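Local coordinates for motility protein B (Helicobacter pylori, PDB 3S0W), which probably forms, with MotA, the stator of the flagellar motor and may fasten it to the cell wall, this fragment being its periplasmic part, at residues 86-91 / 154-159. Numbering follows the deposited sequence.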
loop_
_atom_site.group_PDB
_atom_site.type_symbol
_atom_site.label_atom_id
_atom_site.label_comp_id
_atom_site.label_asym_id
_atom_site.label_seq_id
_atom_site.Cartn_x
_atom_site.Cartn_y
_atom_site.Cartn_z
ATOM N N ILE B 86 -7.735 -4.547 -3.328
ATOM C CA ILE B 86 -6.867 -4.302 -4.465
ATOM C C ILE B 86 -6.026 -3.088 -4.164
ATOM O O ILE B 86 -6.553 -2.007 -3.921
ATOM C CB ILE B 86 -7.700 -4.018 -5.727
ATOM C CG1 ILE B 86 -8.638 -5.173 -6.018
ATOM C CG2 ILE B 86 -6.828 -3.702 -6.951
ATOM C CD1 ILE B 86 -10.034 -4.817 -5.668
ATOM N N ASN B 87 -4.711 -3.275 -4.160
ATOM C CA ASN B 87 -3.761 -2.195 -3.875
ATOM C C ASN B 87 -2.950 -1.928 -5.122
ATOM O O ASN B 87 -2.236 -2.806 -5.613
ATOM C CB ASN B 87 -2.819 -2.637 -2.754
ATOM C CG ASN B 87 -1.878 -1.523 -2.278
ATOM O OD1 ASN B 87 -2.291 -0.406 -1.989
ATOM N ND2 ASN B 87 -0.619 -1.857 -2.136
ATOM N N VAL B 88 -3.063 -0.716 -5.629
ATOM C CA VAL B 88 -2.313 -0.282 -6.800
ATOM C C VAL B 88 -0.986 0.402 -6.383
ATOM O O VAL B 88 -0.979 1.472 -5.741
ATOM C CB VAL B 88 -3.190 0.653 -7.653
ATOM C CG1 VAL B 88 -2.445 1.065 -8.894
ATOM C CG2 VAL B 88 -4.517 -0.048 -7.988
ATOM N N ARG B 89 0.120 -0.241 -6.730
ATOM C CA ARG B 89 1.452 0.134 -6.271
ATOM C C ARG B 89 2.272 0.758 -7.370
ATOM O O ARG B 89 2.364 0.182 -8.478
ATOM C CB ARG B 89 2.180 -1.113 -5.797
ATOM C CG ARG B 89 1.632 -1.664 -4.504
ATOM C CD ARG B 89 1.917 -3.129 -4.370
ATOM N NE ARG B 89 1.391 -3.609 -3.100
ATOM C CZ ARG B 89 1.909 -4.622 -2.413
ATOM N NH1 ARG B 89 2.963 -5.273 -2.871
ATOM N NH2 ARG B 89 1.390 -4.970 -1.247
ATOM N N GLY B 90 2.860 1.913 -7.059
ATOM C CA GLY B 90 3.762 2.636 -7.949
ATOM C C GLY B 90 5.252 2.460 -7.619
ATOM O O GLY B 90 5.650 2.398 -6.450
ATOM N N PHE B 91 6.072 2.369 -8.669
ATOM C CA PHE B 91 7.531 2.211 -8.537
ATOM C C PHE B 91 8.207 3.054 -9.606
ATOM O O PHE B 91 7.661 3.244 -10.690
ATOM C CB PHE B 91 7.970 0.752 -8.733
ATOM C CG PHE B 91 7.344 -0.224 -7.780
ATOM C CD1 PHE B 91 8.031 -0.632 -6.649
ATOM C CD2 PHE B 91 6.055 -0.750 -8.024
ATOM C CE1 PHE B 91 7.457 -1.581 -5.745
ATOM C CE2 PHE B 91 5.476 -1.684 -7.157
ATOM C CZ PHE B 91 6.187 -2.110 -6.005
ATOM N N ASN B 154 10.102 1.241 -13.663
ATOM C CA ASN B 154 9.029 2.232 -13.722
ATOM C C ASN B 154 7.587 1.696 -13.739
ATOM O O ASN B 154 6.618 2.483 -13.888
ATOM C CB ASN B 154 9.241 3.184 -14.891
ATOM C CG ASN B 154 10.260 4.265 -14.582
ATOM O OD1 ASN B 154 10.373 4.733 -13.458
ATOM N ND2 ASN B 154 10.997 4.665 -15.583
ATOM N N ARG B 155 7.453 0.381 -13.560
ATOM C CA ARG B 155 6.165 -0.323 -13.528
ATOM C C ARG B 155 5.124 0.061 -12.438
ATOM O O ARG B 155 5.414 0.765 -11.478
ATOM C CB ARG B 155 6.426 -1.832 -13.478
ATOM C CG ARG B 155 6.711 -2.396 -12.096
ATOM C CD ARG B 155 8.096 -2.078 -11.550
ATOM N NE ARG B 155 8.379 -2.930 -10.381
ATOM C CZ ARG B 155 9.248 -2.646 -9.405
ATOM N NH1 ARG B 155 9.956 -1.518 -9.426
ATOM N NH2 ARG B 155 9.414 -3.499 -8.405
ATOM N N VAL B 156 3.902 -0.433 -12.626
ATOM C CA VAL B 156 2.838 -0.370 -11.654
ATOM C C VAL B 156 2.483 -1.807 -11.289
ATOM O O VAL B 156 2.443 -2.663 -12.144
ATOM C CB VAL B 156 1.601 0.377 -12.250
ATOM C CG1 VAL B 156 0.308 0.004 -11.540
ATOM C CG2 VAL B 156 1.817 1.889 -12.221
ATOM N N GLU B 157 2.243 -2.091 -10.019
ATOM C CA GLU B 157 1.852 -3.449 -9.652
ATOM C C GLU B 157 0.547 -3.371 -8.890
ATOM O O GLU B 157 0.396 -2.579 -7.974
ATOM C CB GLU B 157 2.938 -4.154 -8.819
ATOM C CG GLU B 157 4.275 -4.296 -9.566
ATOM C CD GLU B 157 5.355 -5.030 -8.791
ATOM O OE1 GLU B 157 5.082 -5.396 -7.618
ATOM O OE2 GLU B 157 6.473 -5.235 -9.373
ATOM N N ILE B 158 -0.403 -4.185 -9.288
ATOM C CA ILE B 158 -1.653 -4.250 -8.602
ATOM C C ILE B 158 -1.613 -5.514 -7.731
ATOM O O ILE B 158 -1.417 -6.599 -8.255
ATOM C CB ILE B 158 -2.796 -4.311 -9.619
ATOM C CG1 ILE B 158 -2.697 -3.093 -10.562
ATOM C CG2 ILE B 158 -4.130 -4.426 -8.888
ATOM C CD1 ILE B 158 -3.628 -3.095 -11.709
ATOM N N PHE B 159 -1.785 -5.351 -6.410
ATOM C CA PHE B 159 -1.780 -6.466 -5.475
ATOM C C PHE B 159 -3.178 -6.806 -4.927
ATOM O O PHE B 159 -3.951 -5.907 -4.555
ATOM C CB PHE B 159 -0.781 -6.176 -4.360
ATOM C CG PHE B 159 -0.705 -7.242 -3.297
ATOM C CD1 PHE B 159 -0.278 -8.523 -3.598
ATOM C CD2 PHE B 159 -1.033 -6.945 -1.970
ATOM C CE1 PHE B 159 -0.185 -9.489 -2.611
ATOM C CE2 PHE B 159 -0.935 -7.920 -0.963
ATOM C CZ PHE B 159 -0.518 -9.185 -1.281
HETATM O O HOH W 1 5.134 -5.414 -4.726
#
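N154 CA lies 3.5 Å from F91 O in a CH...O contact. N154 ND2 hydrogen-bonds D93 OD2. R155 covers one face of the F91 ring. R155 CZ stands 3.8 Å from the centroid of the F91 ring, offset toward the rim, with the planes 24° apart, a stacked cation-pi pair. The first torsion of R155 (83°) and a bend at chi2 (-75°) bring the guanidinium there. R155 NE also forms a salt bridge to E157 OE2 (3.2 Å), from above the carboxylate plane. R155 NH1 and NH2 donate hydrogen bonds to N153 O and N139 O respectively. F91 N to R155 O is a weak bond (3.3 Å). V156 CG1 touches V88 CG1 under helix 105-122. E157 and R89 share two backbone hydrogen bonds, R89 N to E157 O and E157 N to R89 O, each 2.7 Å. E157 OE1 reaches R89 NH1 through a water. I158 CG2 lies against I86 CG2 (3.4 Å). F159 and N87 exchange two more backbone bonds. F159 CB sits over one face of the R89 guanidinium, and F159 CD2 lies 3.2 Å from R89 NH2. The antiparallel ladder is regular from N87-F159 to G90-V156. It joins neighbouring inner strands, 85-90 and 156-161, of the helix-covered mixed sheet in MotB's OmpA-like domain.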